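Local coordinates for protein polyketide synthase PksR (Bacillus subtilis, PDB 4U3V) that contributes to the synthesis of the antibiotic polyketide bacillaene, the part here being its double-hotdog enoyl-isomerase domain, at residues T175-Y178 and S183-A186; A214-L219 and G226-F231. One frame throughout, in Å; residues are numbered along the deposited sequence.

Contact 1: residues T175-Y178 and S183-A186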
loop_
_atom_site.group_PDB
_atom_site.type_symbol
_atom_site.label_atom_id
_atom_site.label_comp_id
_atom_site.label_asym_id
_atom_site.label_seq_id
_atom_site.Cartn_x
_atom_site.Cartn_y
_atom_site.Cartn_z
ATOM N N THR A 175 -11.392 -0.657 11.487
ATOM C CA THR A 175 -12.452 -0.635 12.524
ATOM C C THR A 175 -13.611 -1.589 12.269
ATOM O O THR A 175 -14.279 -2.027 13.220
ATOM C CB THR A 175 -13.012 0.787 12.729
ATOM O OG1 THR A 175 -13.632 1.247 11.511
ATOM C CG2 THR A 175 -11.874 1.733 13.090
ATOM N N HIS A 176 -13.909 -1.854 11.000
ATOM C CA HIS A 176 -14.989 -2.795 10.669
ATOM C C HIS A 176 -14.608 -3.616 9.463
ATOM O O HIS A 176 -13.972 -3.096 8.554
ATOM C CB HIS A 176 -16.265 -2.033 10.337
ATOM C CG HIS A 176 -16.725 -1.095 11.428
ATOM N ND1 HIS A 176 -16.153 0.107 11.637
ATOM C CD2 HIS A 176 -17.786 -1.190 12.332
ATOM C CE1 HIS A 176 -16.791 0.741 12.642
ATOM N NE2 HIS A 176 -17.795 -0.051 13.064
ATOM N N LEU A 177 -15.070 -4.865 9.425
ATOM C CA LEU A 177 -14.902 -5.750 8.247
ATOM C C LEU A 177 -16.216 -6.458 7.926
ATOM O O LEU A 177 -16.841 -7.026 8.814
ATOM C CB LEU A 177 -13.886 -6.828 8.573
ATOM C CG LEU A 177 -12.464 -6.278 8.756
ATOM C CD1 LEU A 177 -11.593 -7.393 9.276
ATOM C CD2 LEU A 177 -11.953 -5.815 7.398
ATOM N N TYR A 178 -16.530 -6.556 6.646
ATOM C CA TYR A 178 -17.645 -7.379 6.173
ATOM C C TYR A 178 -17.144 -8.191 4.981
ATOM O O TYR A 178 -16.593 -7.622 4.051
ATOM C CB TYR A 178 -18.771 -6.479 5.701
ATOM C CG TYR A 178 -19.172 -5.443 6.730
ATOM C CD1 TYR A 178 -20.308 -5.628 7.527
ATOM C CD2 TYR A 178 -18.459 -4.254 6.848
ATOM C CE1 TYR A 178 -20.683 -4.663 8.451
ATOM C CE2 TYR A 178 -18.853 -3.262 7.734
ATOM C CZ TYR A 178 -19.949 -3.478 8.550
ATOM O OH TYR A 178 -20.317 -2.493 9.462
ATOM N N SER A 183 -14.905 -11.223 -1.729
ATOM C CA SER A 183 -14.594 -9.823 -1.425
ATOM C C SER A 183 -14.540 -9.525 0.057
ATOM O O SER A 183 -15.063 -10.278 0.901
ATOM C CB SER A 183 -15.604 -8.869 -2.090
ATOM O OG SER A 183 -16.887 -9.147 -1.607
ATOM N N ILE A 184 -14.013 -8.353 0.381
ATOM C CA ILE A 184 -14.109 -7.873 1.764
ATOM C C ILE A 184 -14.269 -6.377 1.726
ATOM O O ILE A 184 -13.719 -5.723 0.854
ATOM C CB ILE A 184 -12.911 -8.339 2.640
ATOM C CG1 ILE A 184 -13.201 -8.103 4.148
ATOM C CG2 ILE A 184 -11.578 -7.744 2.133
ATOM C CD1 ILE A 184 -12.286 -8.891 5.066
ATOM N N LEU A 185 -15.046 -5.833 2.673
ATOM C CA LEU A 185 -15.277 -4.387 2.748
ATOM C C LEU A 185 -14.807 -3.951 4.131
ATOM O O LEU A 185 -15.152 -4.561 5.135
ATOM C CB LEU A 185 -16.776 -4.049 2.540
ATOM C CG LEU A 185 -17.183 -2.615 2.897
ATOM C CD1 LEU A 185 -16.801 -1.720 1.750
ATOM C CD2 LEU A 185 -18.703 -2.584 3.160
ATOM N N ALA A 186 -13.842 -3.038 4.167
ATOM C CA ALA A 186 -13.213 -2.639 5.421
ATOM C C ALA A 186 -13.494 -1.151 5.647
ATOM O O ALA A 186 -13.382 -0.341 4.712
ATOM C CB ALA A 186 -11.699 -2.869 5.362
#
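Tyr-178 and Leu-185 face each other as a hydrogen-bonded antiparallel pair, joined by two backbone bonds. Tyr-178 N-H donates to Leu-185 O, with N and O 2.9 Å apart, and Leu-185 N-H donates to Tyr-178 O, where the N to O distance is 2.7 Å. Each of these oxygens also receives a CA-H: Leu-177 CA reaches Leu-185 O, and Ile-184 CA lies 3.4 Å from Tyr-178 O. One step along, Leu-177 and Ala-186 form the non-hydrogen-bonded pair, where Ala-186 CA approaches His-176 O at 3.3 Å.

Leu-177, Ile-184 and Ala-186 pack on one face. Leu-177 places CG beside its own backbone N (chi1 -68°), and its CD2 meets Ala-186 CB at 3.6 Å and Ile-184 CD1 at 3.9 Å. Helix 205-219 covers this apolar patch through Ala-214, Ser-217 and Phe-218. Tyr-178 and Leu-185 share the other face; Tyr-178 CD2 stands 4.1 Å from Leu-185 CD2, while Leu-185 O lies at the edge of the tyrosine ring, near its plane. Trp-248 and Leu-149 add to the packing there.

The ladder continues through a classic beta bulge, in which Thr-175 and His-176 both face Lys-187. The whole is a beta hairpin of the C-terminal hotdog, extended by the pairing of Ile-184 with Ile-251 of strand 247-257, with the Leu-177, Ile-184 and Ala-186 face packed on the hotdog helix.

Contact 2: residues A214-L219 and G226-F231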
loop_
_atom_site.group_PDB
_atom_site.type_symbol
_atom_site.label_atom_id
_atom_site.label_comp_id
_atom_site.label_asym_id
_atom_site.label_seq_id
_atom_site.Cartn_x
_atom_site.Cartn_y
_atom_site.Cartn_z
ATOM N N ALA A 214 -6.594 -5.943 5.253
ATOM C CA ALA A 214 -7.973 -6.369 4.888
ATOM C C ALA A 214 -7.899 -7.620 4.033
ATOM O O ALA A 214 -8.713 -8.534 4.180
ATOM C CB ALA A 214 -8.720 -5.260 4.150
ATOM N N ILE A 215 -6.948 -7.665 3.113
ATOM C CA ILE A 215 -6.744 -8.877 2.311
ATOM C C ILE A 215 -6.420 -10.109 3.178
ATOM O O ILE A 215 -6.956 -11.184 2.982
ATOM C CB ILE A 215 -5.693 -8.633 1.204
ATOM C CG1 ILE A 215 -6.281 -7.713 0.123
ATOM C CG2 ILE A 215 -5.251 -9.972 0.599
ATOM C CD1 ILE A 215 -5.287 -7.034 -0.767
ATOM N N LEU A 216 -5.536 -9.963 4.154
ATOM C CA LEU A 216 -5.264 -11.072 5.052
ATOM C C LEU A 216 -6.504 -11.540 5.792
ATOM O O LEU A 216 -6.690 -12.750 5.982
ATOM C CB LEU A 216 -4.164 -10.732 6.067
ATOM C CG LEU A 216 -2.800 -10.411 5.458
ATOM C CD1 LEU A 216 -1.837 -9.933 6.537
ATOM C CD2 LEU A 216 -2.255 -11.638 4.750
ATOM N N SER A 217 -7.352 -10.591 6.198
ATOM C CA SER A 217 -8.626 -10.917 6.835
ATOM C C SER A 217 -9.582 -11.672 5.901
ATOM O O SER A 217 -10.225 -12.643 6.296
ATOM C CB SER A 217 -9.320 -9.616 7.318
ATOM O OG SER A 217 -8.511 -8.930 8.274
ATOM N N PHE A 218 -9.574 -11.283 4.636
ATOM C CA PHE A 218 -10.317 -12.025 3.601
ATOM C C PHE A 218 -9.817 -13.468 3.524
ATOM O O PHE A 218 -10.612 -14.410 3.500
ATOM C CB PHE A 218 -10.171 -11.327 2.239
ATOM C CG PHE A 218 -10.660 -12.156 1.065
ATOM C CD1 PHE A 218 -12.023 -12.333 0.846
ATOM C CD2 PHE A 218 -9.775 -12.776 0.201
ATOM C CE1 PHE A 218 -12.488 -13.154 -0.175
ATOM C CE2 PHE A 218 -10.226 -13.602 -0.828
ATOM C CZ PHE A 218 -11.584 -13.807 -1.018
ATOM N N LEU A 219 -8.493 -13.638 3.451
ATOM C CA LEU A 219 -7.904 -14.969 3.206
ATOM C C LEU A 219 -8.055 -15.893 4.419
ATOM O O LEU A 219 -7.910 -17.090 4.295
ATOM C CB LEU A 219 -6.412 -14.829 2.839
ATOM C CG LEU A 219 -6.262 -14.173 1.446
ATOM C CD1 LEU A 219 -4.862 -13.672 1.182
ATOM C CD2 LEU A 219 -6.731 -15.072 0.304
ATOM N N GLY A 226 0.168 -21.224 6.197
ATOM C CA GLY A 226 1.305 -20.569 5.558
ATOM C C GLY A 226 0.948 -19.203 5.009
ATOM O O GLY A 226 -0.165 -18.981 4.536
ATOM N N GLY A 227 1.922 -18.304 5.012
ATOM C CA GLY A 227 1.632 -16.885 4.941
ATOM C C GLY A 227 1.512 -16.414 3.512
ATOM O O GLY A 227 1.345 -17.200 2.580
ATOM N N PHE A 228 1.559 -15.102 3.358
ATOM C CA PHE A 228 1.562 -14.484 2.055
ATOM C C PHE A 228 2.620 -13.396 2.136
ATOM O O PHE A 228 3.239 -13.239 3.197
ATOM C CB PHE A 228 0.182 -13.891 1.815
ATOM C CG PHE A 228 -0.930 -14.897 1.964
ATOM C CD1 PHE A 228 -1.370 -15.625 0.867
ATOM C CD2 PHE A 228 -1.485 -15.161 3.215
ATOM C CE1 PHE A 228 -2.336 -16.608 1.019
ATOM C CE2 PHE A 228 -2.504 -16.087 3.354
ATOM C CZ PHE A 228 -2.923 -16.819 2.254
ATOM N N LEU A 229 2.896 -12.720 1.015
ATOM C CA LEU A 229 3.725 -11.510 1.029
ATOM C C LEU A 229 3.417 -10.635 -0.179
ATOM O O LEU A 229 3.216 -11.166 -1.269
ATOM C CB LEU A 229 5.203 -11.905 1.038
ATOM C CG LEU A 229 5.805 -11.992 2.446
ATOM C CD1 LEU A 229 6.900 -13.045 2.536
ATOM C CD2 LEU A 229 6.308 -10.626 2.902
ATOM N N PRO A 230 3.219 -9.324 0.034
ATOM C CA PRO A 230 2.910 -8.424 -1.078
ATOM C C PRO A 230 4.073 -8.431 -2.078
ATOM O O PRO A 230 5.248 -8.507 -1.687
ATOM C CB PRO A 230 2.811 -7.048 -0.412
ATOM C CG PRO A 230 2.466 -7.355 1.004
ATOM C CD PRO A 230 3.252 -8.596 1.315
ATOM N N PHE A 231 3.717 -8.459 -3.350
ATOM C CA PHE A 231 4.648 -8.675 -4.463
ATOM C C PHE A 231 4.684 -7.403 -5.346
ATOM O O PHE A 231 5.692 -7.066 -5.969
ATOM C CB PHE A 231 4.093 -9.864 -5.265
ATOM C CG PHE A 231 4.922 -10.255 -6.455
ATOM C CD1 PHE A 231 5.937 -11.205 -6.331
ATOM C CD2 PHE A 231 4.607 -9.774 -7.722
ATOM C CE1 PHE A 231 6.665 -11.616 -7.440
ATOM C CE2 PHE A 231 5.347 -10.165 -8.832
ATOM C CZ PHE A 231 6.379 -11.086 -8.689
#
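Leu-219 sets one methyl, CD1, almost squarely over the phenyl ring of Phe-228, and this CH-pi contact shows how a residue from a loop can be fitted against the end of a helix without any polar bond. The methyl lies 3.7 Å above the ring plane and only 9° from the normal through the centre, so the six ring carbons lie at nearly equal distances from it; the shortest is Phe-228 CZ, 3.8 Å from Leu-219 CD1. Behind it, Leu-219 CB also comes within 4.1 Å of Phe-228 CZ, so the leucine meets the ring with its stem as well as its tip.

Leu-216, one helical turn earlier, approaches differently. Its CD2 comes to 3.9 Å from Phe-228 CD2 at a slant, neither over the face nor at the edge, and the two side chains run past each other in opposite directions. The ring thus rests against two leucines spaced three residues apart on the same side of the helix.

The torsions of Phe-228 prepare this meeting. CG sits beside the backbone N and opposite the carbonyl carbon (chi1 -55°), which carries the ring toward the helix, and chi2 of -91° turns its face to Leu-219.

No hydrogen bond joins the two segments, so the attachment rests on apolar packing. Leu-261 touches both Leu-219 and Phe-228, while Leu-283 lies against Phe-228 and Ile-215, bringing two strands of the sheet into the same cluster. The arrangement belongs to the hotdog fold: the C-terminal end of the central helix, with the sheet wrapped around it, is packed against the chain that leads into the next strand, 230-239.

Overall arrangement
Followed from the N terminus, the chain first closes contact 1, pairing strands 174-180 and 183-190 across a short turn. It then passes through helix 205-219, whose last turns open contact 2, and six intervening residues bring 226-231, which runs into the start of strand 230-239, back beside them. The two closures are in series, neither nested nor crossed, and their centres lie 14 Å apart. They meet directly, because residues 214-219 are shared ground: Ile-184 and Leu-177 pack on the helix from the hairpin, while Phe-228 packs on it from the following loop. Together they join the helix to the hairpin before it and to the loop that leads into the next strand.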